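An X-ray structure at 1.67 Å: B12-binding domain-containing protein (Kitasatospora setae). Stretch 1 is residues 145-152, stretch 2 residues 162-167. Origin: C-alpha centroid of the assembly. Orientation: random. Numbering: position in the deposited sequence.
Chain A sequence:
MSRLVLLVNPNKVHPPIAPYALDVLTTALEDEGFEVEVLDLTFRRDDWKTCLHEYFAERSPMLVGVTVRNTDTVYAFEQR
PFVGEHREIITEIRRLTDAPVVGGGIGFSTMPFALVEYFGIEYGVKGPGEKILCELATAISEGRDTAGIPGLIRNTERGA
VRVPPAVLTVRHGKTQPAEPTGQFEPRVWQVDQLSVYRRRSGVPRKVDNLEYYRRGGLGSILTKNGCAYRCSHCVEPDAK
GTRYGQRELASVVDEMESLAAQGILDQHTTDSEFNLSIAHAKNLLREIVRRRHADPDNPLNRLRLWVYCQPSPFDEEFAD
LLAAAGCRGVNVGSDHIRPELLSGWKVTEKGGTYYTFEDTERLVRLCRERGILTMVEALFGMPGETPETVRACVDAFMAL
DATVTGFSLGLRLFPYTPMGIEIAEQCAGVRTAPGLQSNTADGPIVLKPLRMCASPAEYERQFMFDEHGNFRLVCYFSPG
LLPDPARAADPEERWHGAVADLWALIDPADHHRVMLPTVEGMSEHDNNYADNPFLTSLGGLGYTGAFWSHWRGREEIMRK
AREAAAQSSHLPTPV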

# COMPACT_ATOMS: atom_id res chain seq x y z
N ASP A 145 -22.72 7.22 23.28
CA ASP A 145 -22.87 6.12 22.35
C ASP A 145 -22.20 6.49 21.02
O ASP A 145 -22.21 7.65 20.60
N THR A 146 -21.63 5.49 20.35
CA THR A 146 -20.99 5.70 19.06
C THR A 146 -21.91 5.36 17.89
O THR A 146 -21.44 5.32 16.74
N ALA A 147 -23.20 5.13 18.15
CA ALA A 147 -24.12 4.66 17.12
C ALA A 147 -24.41 5.71 16.05
O ALA A 147 -24.92 5.35 14.99
N GLY A 148 -24.06 6.97 16.28
CA GLY A 148 -24.31 8.01 15.31
C GLY A 148 -23.09 8.51 14.59
O GLY A 148 -23.16 9.56 13.93
N ILE A 149 -21.96 7.81 14.67
CA ILE A 149 -20.72 8.24 14.03
C ILE A 149 -20.74 7.73 12.59
O ILE A 149 -20.61 6.51 12.39
N PRO A 150 -20.86 8.60 11.59
CA PRO A 150 -20.95 8.12 10.20
C PRO A 150 -19.71 7.34 9.79
O PRO A 150 -18.58 7.75 10.06
N GLY A 151 -19.94 6.21 9.13
CA GLY A 151 -18.88 5.38 8.60
C GLY A 151 -18.30 4.38 9.57
O GLY A 151 -17.61 3.45 9.14
N LEU A 152 -18.55 4.54 10.87
CA LEU A 152 -17.87 3.72 11.87
C LEU A 152 -18.35 2.27 11.81
O LEU A 152 -19.55 2.01 11.84
N ARG A 162 -21.84 -1.57 10.24
CA ARG A 162 -21.36 -0.22 9.95
C ARG A 162 -22.47 0.82 10.05
O ARG A 162 -23.59 0.60 9.57
N VAL A 163 -22.16 1.94 10.69
CA VAL A 163 -23.03 3.12 10.64
C VAL A 163 -22.94 3.75 9.26
O VAL A 163 -21.82 4.00 8.77
N PRO A 164 -24.06 4.05 8.60
CA PRO A 164 -23.99 4.60 7.25
C PRO A 164 -23.32 5.96 7.24
O PRO A 164 -23.45 6.75 8.20
N PRO A 165 -22.58 6.29 6.18
CA PRO A 165 -22.04 7.64 6.08
C PRO A 165 -23.19 8.62 5.89
O PRO A 165 -24.26 8.27 5.41
N ALA A 166 -22.96 9.86 6.34
CA ALA A 166 -23.99 10.88 6.16
C ALA A 166 -23.96 11.48 4.76
O ALA A 166 -25.00 11.93 4.26
N VAL A 167 -22.81 11.47 4.10
CA VAL A 167 -22.68 11.96 2.73
C VAL A 167 -22.92 10.79 1.79
O VAL A 167 -22.11 9.86 1.71

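Where two loop segments meet without a regular sheet between them, the main chain often has to satisfy its own polar groups, and side chains fill the space that remains. The contact between residues 145-152 and 162-167 of this B12-binding domain-containing protein illustrates the principle.

Three hydrogen bonds join the stretches, and two of them are purely backbone. Val-163 is central to both: its N donates to Leu-152 O at 2.9 Å in a nearly straight bond (168°), while its O accepts from Gly-151 N, also at 2.9 Å but more bent (133°). Both main-chain polar groups of one residue are thus satisfied across the interface. Leu-152 O receives a further approach from Arg-162 CA, a CA-H...O contact of 3.4 Å, and Pro-150 CA makes a similar contact with Pro-164 O at 3.5 Å. Proline, lacking an N-H, can still offer its CA hydrogen in this way.

The third bond comes from a side chain. Arg-162 sets out sideways, but its extended chain, with chi1, chi2 and chi3 all t, brings its end nearer to stretch 1, where Arg-162 NE donates a weak bond to Gly-151 O (3.2 Å, 131°). NH1 and NH2 are hydrogen-bonded elsewhere in the structure, so every guanidinium nitrogen has a partner. Gly-151 therefore uses both its N and its O across the contact. Its phi of 86° by itself favours glycine, and it follows Pro-150 within a type II turn from Ile-149 to Leu-152, closed by Leu-152 N to Ile-149 O at 3.2 Å.

Val-163 also has the largest area covered by the other stretch, and its side chain, the one that points toward the opposing stretch, packs mainly on carbonyl oxygens. With chi1 t, it lies against the carbonyls of the type I turn from Thr-146 to Ile-149: Val-163 CG1 is 3.5 Å from Ala-147 O, and Val-163 CB is 3.2 Å from Ile-149 O. Thr-146 O, 4.2 Å from Val-163 CG2, is already engaged by Ile-149 N at 3.3 Å, the bond that closes the type I turn. Ile-149 (m, t) directs the end of its side chain away. The CA-to-CB bond of Leu-152 (t, p) points sideways, and the residue is buried.

Farther along stretch 2, the Pro-150 ring packs beside the backbone of Pro-165 and Ala-166. Pro-150 CB is 3.9 Å from Pro-165 CA, and Pro-150 CG meets Ala-166 CB at 4.2 Å. Asp-145 (chi1 t) lies beyond reach of stretch 2, yet Asp-145 OD1 accepts from Ala-147 N at 2.8 Å, tying down the start of the first stretch.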

# COMPACT_ATOMS: atom_id res chain seq x y z
CB ASP A 145 -24.37 5.83 22.15
CG ASP A 145 -24.64 4.48 21.53
OD1 ASP A 145 -23.86 4.03 20.67
OD2 ASP A 145 -25.66 3.86 21.91
CB THR A 146 -19.71 4.88 18.95
OG1 THR A 146 -20.02 3.50 19.14
CG2 THR A 146 -18.69 5.33 19.98
CB ALA A 147 -25.42 4.20 17.78
CB ILE A 149 -19.49 7.73 14.78
CG1 ILE A 149 -19.49 8.27 16.21
CG2 ILE A 149 -18.23 8.14 14.06
CD1 ILE A 149 -18.34 7.77 17.03
CB PRO A 150 -21.10 9.42 9.40
CG PRO A 150 -21.63 10.42 10.38
CD PRO A 150 -20.98 10.06 11.68
CB LEU A 152 -18.12 4.29 13.26
CG LEU A 152 -17.37 3.57 14.38
CD1 LEU A 152 -15.85 3.75 14.22
CD2 LEU A 152 -17.86 4.07 15.74
CB ARG A 162 -20.73 -0.17 8.56
CG ARG A 162 -20.01 1.11 8.24
CD ARG A 162 -19.33 0.97 6.89
NE ARG A 162 -18.69 2.19 6.42
CZ ARG A 162 -19.11 2.90 5.38
NH1 ARG A 162 -20.20 2.52 4.72
NH2 ARG A 162 -18.46 3.99 5.01
CB VAL A 163 -22.63 4.12 11.73
CG1 VAL A 163 -23.57 5.32 11.73
CG2 VAL A 163 -22.57 3.45 13.12
CB PRO A 164 -25.46 4.70 6.83
CG PRO A 164 -26.20 3.80 7.75
CD PRO A 164 -25.44 3.82 9.04
CB PRO A 165 -21.15 7.57 4.83
CG PRO A 165 -21.75 6.49 4.01
CD PRO A 165 -22.27 5.47 5.00
CB ALA A 166 -23.82 11.99 7.21
CB VAL A 167 -21.30 12.59 2.48
CG1 VAL A 167 -21.15 12.97 1.01
CG2 VAL A 167 -21.10 13.81 3.36